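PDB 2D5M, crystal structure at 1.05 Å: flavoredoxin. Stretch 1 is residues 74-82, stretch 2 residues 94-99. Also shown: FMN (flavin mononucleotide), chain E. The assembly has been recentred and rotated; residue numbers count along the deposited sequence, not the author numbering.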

# COMPACT_ATOMS: atom_id res chain seq x y z
N ALA A 74 0.93 16.47 -10.80
CA ALA A 74 0.44 17.86 -10.85
C ALA A 74 -0.48 18.25 -9.72
O ALA A 74 -0.69 19.44 -9.47
CB ALA A 74 -0.29 18.04 -12.21
N TYR A 75 -1.07 17.25 -9.07
CA TYR A 75 -2.07 17.47 -8.04
C TYR A 75 -1.54 17.08 -6.65
O TYR A 75 -2.35 16.91 -5.72
CB TYR A 75 -3.37 16.71 -8.38
CG TYR A 75 -3.99 17.28 -9.62
CD1 TYR A 75 -4.67 18.51 -9.56
CD2 TYR A 75 -3.87 16.64 -10.86
CE1 TYR A 75 -5.25 19.05 -10.70
CE2 TYR A 75 -4.45 17.22 -11.97
CZ TYR A 75 -5.10 18.40 -11.89
OH TYR A 75 -5.67 18.98 -13.01
N VAL A 76 -0.24 16.98 -6.49
CA VAL A 76 0.33 16.63 -5.20
C VAL A 76 -0.01 17.69 -4.13
O VAL A 76 -0.34 17.32 -3.00
CB VAL A 76 1.86 16.38 -5.29
CG1 VAL A 76 2.66 17.63 -5.59
CG2 VAL A 76 2.33 15.71 -3.98
N ARG A 77 -0.01 18.99 -4.47
CA ARG A 77 -0.34 19.98 -3.47
C ARG A 77 -1.80 19.89 -3.07
O ARG A 77 -2.18 20.05 -1.90
CB ARG A 77 -0.01 21.38 -4.00
CG ARG A 77 1.50 21.60 -4.26
CD ARG A 77 1.82 23.01 -4.67
NE ARG A 77 1.79 23.86 -3.47
CZ ARG A 77 1.94 25.18 -3.40
NH1 ARG A 77 2.17 25.92 -4.47
NH2 ARG A 77 1.87 25.78 -2.22
N HIS A 78 -2.67 19.62 -4.00
CA HIS A 78 -4.11 19.49 -3.79
C HIS A 78 -4.40 18.32 -2.86
O HIS A 78 -5.22 18.41 -1.95
CB HIS A 78 -4.86 19.31 -5.12
CG HIS A 78 -4.56 20.31 -6.20
ND1 HIS A 78 -3.32 20.41 -6.79
CD2 HIS A 78 -5.36 21.22 -6.80
CE1 HIS A 78 -3.34 21.34 -7.67
NE2 HIS A 78 -4.59 21.90 -7.73
N ALA A 79 -3.72 17.21 -3.14
CA ALA A 79 -3.88 16.02 -2.33
C ALA A 79 -3.44 16.29 -0.90
O ALA A 79 -4.10 15.90 0.07
CB ALA A 79 -3.12 14.86 -2.96
N ASP A 80 -2.29 16.97 -0.77
CA ASP A 80 -1.79 17.33 0.56
C ASP A 80 -2.79 18.21 1.30
O ASP A 80 -3.07 17.99 2.49
CB ASP A 80 -0.43 17.97 0.42
CG ASP A 80 0.34 18.03 1.73
OD1 ASP A 80 0.50 16.93 2.36
OD2 ASP A 80 0.80 19.13 2.12
N TYR A 81 -3.35 19.20 0.61
CA TYR A 81 -4.36 20.07 1.20
C TYR A 81 -5.49 19.24 1.79
O TYR A 81 -5.95 19.49 2.90
CB TYR A 81 -4.88 21.04 0.13
CG TYR A 81 -5.86 22.06 0.61
CD1 TYR A 81 -5.45 23.39 0.85
CD2 TYR A 81 -7.22 21.77 0.77
CE1 TYR A 81 -6.34 24.34 1.27
CE2 TYR A 81 -8.11 22.73 1.21
CZ TYR A 81 -7.65 24.02 1.45
OH TYR A 81 -8.55 24.99 1.89
N ALA A 82 -5.98 18.28 1.02
CA ALA A 82 -7.10 17.43 1.44
C ALA A 82 -6.76 16.61 2.66
O ALA A 82 -7.66 16.15 3.38
CB ALA A 82 -7.54 16.52 0.28
N ALA A 94 -14.36 23.22 -3.99
CA ALA A 94 -14.40 24.62 -4.27
C ALA A 94 -13.08 25.27 -3.97
O ALA A 94 -12.56 26.06 -4.73
CB ALA A 94 -15.52 25.34 -3.46
N SER A 95 -12.49 24.97 -2.81
CA SER A 95 -11.22 25.58 -2.44
C SER A 95 -10.09 25.25 -3.43
O SER A 95 -9.25 26.10 -3.72
CB SER A 95 -10.75 25.08 -1.07
OG SER A 95 -11.73 25.46 -0.13
N LEU A 96 -10.07 24.01 -3.91
CA LEU A 96 -8.99 23.50 -4.77
C LEU A 96 -9.24 23.71 -6.23
O LEU A 96 -8.36 23.44 -7.04
CB LEU A 96 -8.76 22.03 -4.43
CG LEU A 96 -8.15 21.78 -3.05
CD1 LEU A 96 -8.16 20.29 -2.71
CD2 LEU A 96 -6.77 22.35 -2.92
N GLY A 97 -10.46 24.13 -6.60
CA GLY A 97 -10.82 24.24 -8.01
C GLY A 97 -10.86 22.90 -8.73
O GLY A 97 -10.45 22.80 -9.89
N LEU A 98 -11.31 21.85 -8.06
CA LEU A 98 -11.46 20.53 -8.62
C LEU A 98 -12.92 20.15 -8.77
O LEU A 98 -13.81 20.80 -8.18
CB LEU A 98 -10.75 19.51 -7.67
CG LEU A 98 -9.26 19.71 -7.52
CD1 LEU A 98 -8.70 18.73 -6.49
CD2 LEU A 98 -8.53 19.50 -8.80
N THR A 99 -13.17 19.12 -9.54
CA THR A 99 -14.54 18.76 -9.97
C THR A 99 -15.00 17.50 -9.26
O THR A 99 -14.39 16.42 -9.45
CB THR A 99 -14.55 18.50 -11.46
OG1 THR A 99 -14.07 19.66 -12.17
CG2 THR A 99 -15.96 18.24 -11.98
N1 FMN E . -6.14 10.13 8.03
C2 FMN E . -6.72 8.90 8.26
O2 FMN E . -7.66 8.78 9.05
N3 FMN E . -6.19 7.79 7.60
C4 FMN E . -5.11 7.81 6.75
O4 FMN E . -4.71 6.75 6.21
C4A FMN E . -4.48 9.07 6.56
N5 FMN E . -3.37 9.15 5.79
C5A FMN E . -2.92 10.41 5.51
C6 FMN E . -1.78 10.53 4.67
C7 FMN E . -1.25 11.76 4.29
C7M FMN E . -0.01 11.87 3.44
C8 FMN E . -1.95 12.94 4.74
C8M FMN E . -1.45 14.30 4.26
C9 FMN E . -3.02 12.84 5.61
C9A FMN E . -3.52 11.61 6.00
N10 FMN E . -4.59 11.45 6.91
C10 FMN E . -5.11 10.20 7.15
C1' FMN E . -5.21 12.64 7.55
C2' FMN E . -6.53 13.05 6.89
O2' FMN E . -6.43 13.12 5.46
C3' FMN E . -6.92 14.43 7.42
O3' FMN E . -7.26 14.26 8.82
C4' FMN E . -8.07 15.09 6.67
O4' FMN E . -8.06 16.49 7.06
C5' FMN E . -9.41 14.50 6.97
O5' FMN E . -10.40 15.25 6.20
P FMN E . -11.97 15.16 6.54
O1P FMN E . -12.17 15.60 7.99
O2P FMN E . -12.47 13.75 6.34
O3P FMN E . -12.53 16.15 5.53

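What holds the two stretches together, if no hydrogen bond crosses between them? The contact rests on packing, and two leucines supply most of it from the second stretch. Leu96 CD2 lies 3.7 Å from Tyr81 CG, and Leu98 CD2 lies 3.8 Å from Tyr75 CE1. His78 sits between these two tyrosines in sequence and meets both leucines: its CB is 4.2 Å from Leu96 CD1 and 4.1 Å from Leu98 CD1. Tyr75, His78 and Tyr81 are spaced by three residues, close to one helical turn, which helps present all three to the same neighbour.

How do the aromatic rings receive their partners? Over the face of Tyr81, Leu96 CD2 stands 4.0 Å from the ring centroid and 27° off the normal, a CH-pi arrangement in which the methyl meets the pi cloud. The approach of Leu98 CD2 to Tyr75 is oblique, as is that of Ser95 CB to Tyr81. The imidazole of His78 has Leu96 O at its edge, near the ring plane, without a hydrogen bond between them.

Where do polar atoms meet carbon? The carbonyl His78 O lies 3.6 Å from Leu96 CD1, yet it is already engaged along its own helix, accepting a hydrogen bond from Ala82 N at 3.1 Å. Tyr81 OH comes within 3.7 Å of Ser95 CB; this is a packing contact, and both Tyr81 OH and Ser95 OG find hydrogen bonds elsewhere in the structure.

How can Leu96 and Leu98 both face the first stretch? The helix stops between them. Gly97 leaves helical geometry with phi of 65°, a positive value that favours glycine, and Leu98 continues in an extended conformation. Both leucines direct their CA-to-CB bonds toward the first stretch, whereas Gly97 makes no contact with it.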